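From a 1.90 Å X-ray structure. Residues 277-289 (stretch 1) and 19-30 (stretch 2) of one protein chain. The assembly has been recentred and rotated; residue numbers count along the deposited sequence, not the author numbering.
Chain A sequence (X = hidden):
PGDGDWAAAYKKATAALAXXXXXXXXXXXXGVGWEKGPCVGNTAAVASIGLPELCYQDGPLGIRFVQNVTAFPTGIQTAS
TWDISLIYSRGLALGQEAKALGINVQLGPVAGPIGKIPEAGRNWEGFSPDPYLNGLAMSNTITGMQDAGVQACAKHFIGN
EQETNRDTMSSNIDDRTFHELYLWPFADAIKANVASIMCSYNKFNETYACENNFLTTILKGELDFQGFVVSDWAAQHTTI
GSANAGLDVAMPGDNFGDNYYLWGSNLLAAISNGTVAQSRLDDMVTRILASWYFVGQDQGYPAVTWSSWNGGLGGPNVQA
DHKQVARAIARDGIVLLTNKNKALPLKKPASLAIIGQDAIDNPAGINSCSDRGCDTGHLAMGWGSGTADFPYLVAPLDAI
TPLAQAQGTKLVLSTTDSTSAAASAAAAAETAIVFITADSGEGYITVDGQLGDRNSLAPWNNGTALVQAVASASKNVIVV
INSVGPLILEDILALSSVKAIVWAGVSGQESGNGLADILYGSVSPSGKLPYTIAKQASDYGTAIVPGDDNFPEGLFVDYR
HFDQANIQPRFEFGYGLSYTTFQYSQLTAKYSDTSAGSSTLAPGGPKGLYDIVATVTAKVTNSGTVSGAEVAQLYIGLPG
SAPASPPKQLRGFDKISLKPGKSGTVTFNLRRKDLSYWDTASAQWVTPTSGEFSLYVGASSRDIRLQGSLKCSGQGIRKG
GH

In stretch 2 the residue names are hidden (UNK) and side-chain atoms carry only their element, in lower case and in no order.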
# COMPACT_ATOMS: atom_id res chain seq x y z
N ALA A 277 19.31 12.83 -28.03
CA ALA A 277 20.30 11.93 -28.54
C ALA A 277 19.74 10.56 -28.88
O ALA A 277 18.90 10.02 -28.17
CB ALA A 277 21.38 11.77 -27.54
N GLN A 278 20.18 10.03 -30.01
CA GLN A 278 19.91 8.62 -30.33
C GLN A 278 20.20 7.71 -29.15
O GLN A 278 19.44 6.79 -28.92
CB GLN A 278 20.80 8.15 -31.50
CG GLN A 278 20.61 6.66 -31.92
CD GLN A 278 19.24 6.44 -32.51
OE1 GLN A 278 18.74 7.29 -33.23
NE2 GLN A 278 18.59 5.34 -32.14
N SER A 279 21.29 7.97 -28.42
CA SER A 279 21.66 7.16 -27.28
C SER A 279 20.54 7.11 -26.19
O SER A 279 20.41 6.10 -25.44
CB SER A 279 22.94 7.68 -26.67
OG SER A 279 22.72 8.99 -26.15
N ARG A 280 19.75 8.17 -26.13
CA ARG A 280 18.69 8.27 -25.13
C ARG A 280 17.57 7.29 -25.50
O ARG A 280 17.11 6.47 -24.68
CB ARG A 280 18.18 9.72 -24.95
CG ARG A 280 17.07 9.89 -23.84
CD ARG A 280 17.61 9.76 -22.41
NE ARG A 280 17.48 8.42 -21.92
CZ ARG A 280 16.30 7.86 -21.58
NH1 ARG A 280 15.20 8.58 -21.57
NH2 ARG A 280 16.25 6.60 -21.20
N LEU A 281 17.16 7.32 -26.76
CA LEU A 281 16.16 6.28 -27.21
C LEU A 281 16.67 4.82 -27.08
O LEU A 281 15.95 3.90 -26.65
CB LEU A 281 15.70 6.54 -28.65
CG LEU A 281 14.82 5.54 -29.40
CD1 LEU A 281 13.51 5.30 -28.66
CD2 LEU A 281 14.55 6.05 -30.79
N ASP A 282 17.93 4.61 -27.43
CA ASP A 282 18.56 3.32 -27.31
C ASP A 282 18.53 2.89 -25.85
O ASP A 282 18.26 1.71 -25.57
CB ASP A 282 20.00 3.35 -27.81
CG ASP A 282 20.09 3.48 -29.35
OD1 ASP A 282 19.07 3.37 -30.05
OD2 ASP A 282 21.23 3.64 -29.86
N ASP A 283 18.77 3.82 -24.94
CA ASP A 283 18.81 3.52 -23.52
C ASP A 283 17.40 3.13 -23.05
O ASP A 283 17.24 2.17 -22.34
CB ASP A 283 19.32 4.71 -22.73
CG ASP A 283 19.42 4.41 -21.26
OD1 ASP A 283 20.34 3.67 -20.88
OD2 ASP A 283 18.56 4.85 -20.52
N MET A 284 16.39 3.82 -23.54
CA MET A 284 14.99 3.54 -23.18
C MET A 284 14.61 2.12 -23.54
O MET A 284 14.08 1.37 -22.75
CB MET A 284 14.05 4.45 -23.94
CG MET A 284 14.02 5.90 -23.59
SD MET A 284 12.89 6.69 -24.81
CE MET A 284 13.13 8.41 -24.60
N VAL A 285 14.90 1.73 -24.77
CA VAL A 285 14.62 0.39 -25.27
C VAL A 285 15.39 -0.68 -24.60
O VAL A 285 14.84 -1.75 -24.32
CB VAL A 285 14.81 0.34 -26.80
CG1 VAL A 285 14.47 -1.07 -27.30
CG2 VAL A 285 13.85 1.31 -27.44
N THR A 286 16.69 -0.43 -24.34
CA THR A 286 17.49 -1.37 -23.64
C THR A 286 16.88 -1.70 -22.27
O THR A 286 16.82 -2.85 -21.90
CB THR A 286 18.94 -0.90 -23.46
OG1 THR A 286 19.55 -0.58 -24.73
CG2 THR A 286 19.74 -1.95 -22.79
N ARG A 287 16.39 -0.67 -21.60
CA ARG A 287 15.82 -0.82 -20.27
C ARG A 287 14.50 -1.64 -20.30
O ARG A 287 14.30 -2.56 -19.50
CB ARG A 287 15.59 0.53 -19.64
CG ARG A 287 16.88 1.26 -19.20
CD ARG A 287 16.63 2.69 -18.77
NE ARG A 287 17.82 3.27 -18.19
CZ ARG A 287 18.33 3.00 -16.98
NH1 ARG A 287 17.69 2.23 -16.13
NH2 ARG A 287 19.49 3.58 -16.63
N ILE A 288 13.59 -1.27 -21.19
CA ILE A 288 12.29 -1.94 -21.36
C ILE A 288 12.49 -3.43 -21.67
O ILE A 288 11.92 -4.31 -21.01
CB ILE A 288 11.47 -1.29 -22.50
CG1 ILE A 288 11.17 0.17 -22.15
CG2 ILE A 288 10.15 -2.05 -22.72
CD1 ILE A 288 10.79 1.09 -23.28
N LEU A 289 13.40 -3.70 -22.61
CA LEU A 289 13.71 -5.09 -22.99
C LEU A 289 14.42 -5.80 -21.83
O LEU A 289 14.19 -6.98 -21.60
CB LEU A 289 14.56 -5.14 -24.31
CG LEU A 289 13.84 -4.58 -25.55
CD1 LEU A 289 14.79 -4.77 -26.73
CD2 LEU A 289 12.51 -5.28 -25.86
N UNK A 19 19.06 -5.36 -33.57
CA UNK A 19 18.23 -5.75 -34.69
C UNK A 19 17.13 -4.79 -35.05
O UNK A 19 16.35 -5.07 -35.94
c UNK A 19 18.39 -9.42 -34.50
c UNK A 19 18.73 -8.04 -34.10
c UNK A 19 17.38 -10.03 -33.61
c UNK A 19 17.62 -7.08 -34.42
n UNK A 19 16.72 -11.09 -34.45
N UNK A 20 17.01 -3.69 -34.32
CA UNK A 20 15.84 -2.82 -34.44
C UNK A 20 16.05 -1.61 -35.27
O UNK A 20 17.09 -0.99 -35.22
c UNK A 20 15.40 -2.37 -33.04
c UNK A 20 13.91 -4.34 -32.70
c UNK A 20 14.98 -3.43 -32.07
c UNK A 20 14.47 -2.83 -30.78
N UNK A 21 15.02 -1.22 -36.03
CA UNK A 21 15.04 0.08 -36.67
C UNK A 21 14.64 1.17 -35.69
O UNK A 21 14.16 0.88 -34.63
o UNK A 21 12.75 0.07 -37.26
c UNK A 21 14.07 0.09 -37.80
N UNK A 22 14.79 2.42 -36.09
CA UNK A 22 14.32 3.51 -35.24
C UNK A 22 12.82 3.54 -35.13
O UNK A 22 12.30 3.83 -34.07
n UNK A 22 16.28 6.61 -35.07
c UNK A 22 15.98 5.36 -34.90
c UNK A 22 14.83 4.87 -35.72
o UNK A 22 16.60 4.62 -34.12
N UNK A 23 12.11 3.17 -36.19
CA UNK A 23 10.67 3.06 -36.05
C UNK A 23 10.30 1.90 -35.10
O UNK A 23 9.32 2.03 -34.34
c UNK A 23 9.91 3.01 -37.40
o UNK A 23 10.21 1.79 -38.04
c UNK A 23 10.32 4.11 -38.35
N UNK A 24 11.03 0.78 -35.13
CA UNK A 24 10.79 -0.29 -34.11
C UNK A 24 10.97 0.25 -32.68
O UNK A 24 10.13 0.04 -31.79
c UNK A 24 11.63 -2.23 -35.59
o UNK A 24 12.69 -2.73 -36.03
c UNK A 24 11.72 -1.47 -34.24
o UNK A 24 10.55 -2.29 -36.17
N UNK A 25 12.08 0.96 -32.49
CA UNK A 25 12.45 1.56 -31.17
C UNK A 25 11.38 2.53 -30.70
O UNK A 25 10.93 2.44 -29.57
c UNK A 25 17.25 0.87 -32.13
c UNK A 25 14.92 1.24 -31.49
n UNK A 25 18.55 1.49 -32.18
c UNK A 25 13.80 2.26 -31.27
c UNK A 25 16.27 1.92 -31.71
N UNK A 26 10.95 3.40 -31.59
CA UNK A 26 9.87 4.34 -31.24
C UNK A 26 8.60 3.63 -30.83
O UNK A 26 7.91 4.06 -29.92
c UNK A 26 9.63 5.34 -32.38
N UNK A 27 8.28 2.51 -31.43
CA UNK A 27 7.01 1.84 -31.15
C UNK A 27 7.08 1.11 -29.80
O UNK A 27 6.02 0.86 -29.22
o UNK A 27 7.48 -0.27 -32.30
c UNK A 27 6.60 0.87 -32.30
N UNK A 28 8.30 0.81 -29.32
CA UNK A 28 8.51 0.19 -28.04
C UNK A 28 8.35 1.18 -26.86
O UNK A 28 7.92 0.81 -25.79
c UNK A 28 10.20 -1.08 -26.59
c UNK A 28 11.25 -2.39 -29.09
c UNK A 28 9.87 -0.51 -27.97
c UNK A 28 9.87 -1.74 -28.86
N UNK A 29 8.57 2.47 -27.13
CA UNK A 29 8.59 3.46 -26.10
C UNK A 29 7.31 4.30 -26.10
O UNK A 29 7.05 5.10 -25.17
c UNK A 29 11.19 3.66 -25.85
c UNK A 29 9.90 4.21 -26.47
c UNK A 29 9.72 5.59 -26.94
N UNK A 30 6.46 4.13 -27.10
CA UNK A 30 5.32 4.99 -27.30
C UNK A 30 4.07 4.16 -27.28
O UNK A 30 3.87 3.28 -28.10
o UNK A 30 6.66 6.30 -28.84
c UNK A 30 5.37 5.74 -28.64
c UNK A 30 4.27 6.82 -28.73

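Position 19 carries four carbons in a row ending in nitrogen, which fits a lysine; the chain stays out of reach of stretch 1. It is K19. Position 20 has four carbons forked at the second, the leucine pattern, and one fork tip lies near V285. As L20, its CD1 is 3.9 Å from V285 CG1.

Position 21 has one carbon and one oxygen: S21. Its OG accepts from the backbone N of position 24 at 2.8 Å, capping the helix that begins at 22. Position 22 shows two carbons, the second bearing one oxygen and one nitrogen, and these two meet the amide of Q278; hence an amide on a short stem, N22. The amides form a reciprocal pair: Q278 NE2 donates to N22 OD1 at 2.9 Å (141°), and N22 ND2 to Q278 OE1 at 3.1 Å (163°).

Position 23 has one carbon carrying an oxygen and a carbon; this is T23, its CB pointing away from stretch 1. Position 24, two carbons with two terminal oxygens, is a short carboxylate, D24; its OD2 accepts from S21 N at 2.8 Å, closing the capping box.

Position 25 again has four carbons in a row ending in nitrogen. The nitrogen reaches D282, as a cationic amine would: K25, with chi1 m and the rest t. This extended chain brings NZ to 2.9 Å from D282 OD1, a salt bridge. Position 26 has a single carbon, A26, with CB directed away; its backbone N lies 4.3 Å from L281 CD1.

Position 27 has one carbon then one oxygen, S27, whose OG donates to D24 O at 2.7 Å. Position 28 has four carbons forked at the first, one arm two carbons long, and they meet V285 and I288: I28. Its CD1 is 3.9 Å from V285 CG1 and its CG2 4.0 Å from I288 CG2. Position 29 has one carbon bearing two others, one of which meets L281, M284, V285 and I288; it is V29, and its CG2 lies 3.5 Å from M284 CB and 3.7 Å from I288 CD1. Position 30 has one carbon carrying oxygen and carbon, T30, whose OG1 donates to A26 O at 2.8 Å.

The helix axes approach to 9.5 Å at 59°, and V285 and K25 have CA atoms 6.4 Å apart. K25 sits among Q278, L281, D282 and V285, V29 among L281, M284, V285 and I288, while L281 inserts among N22, K25, A26 and V29. Packing is thus reciprocal and buries 533 Å². Polar bonds gather at one end, where D282 OD1 also accepts from Q278 NE2 at 2.9 Å, coupling the amide pair to the salt bridge.

Stretch 2 (19-30) KLSNTDKASIVT
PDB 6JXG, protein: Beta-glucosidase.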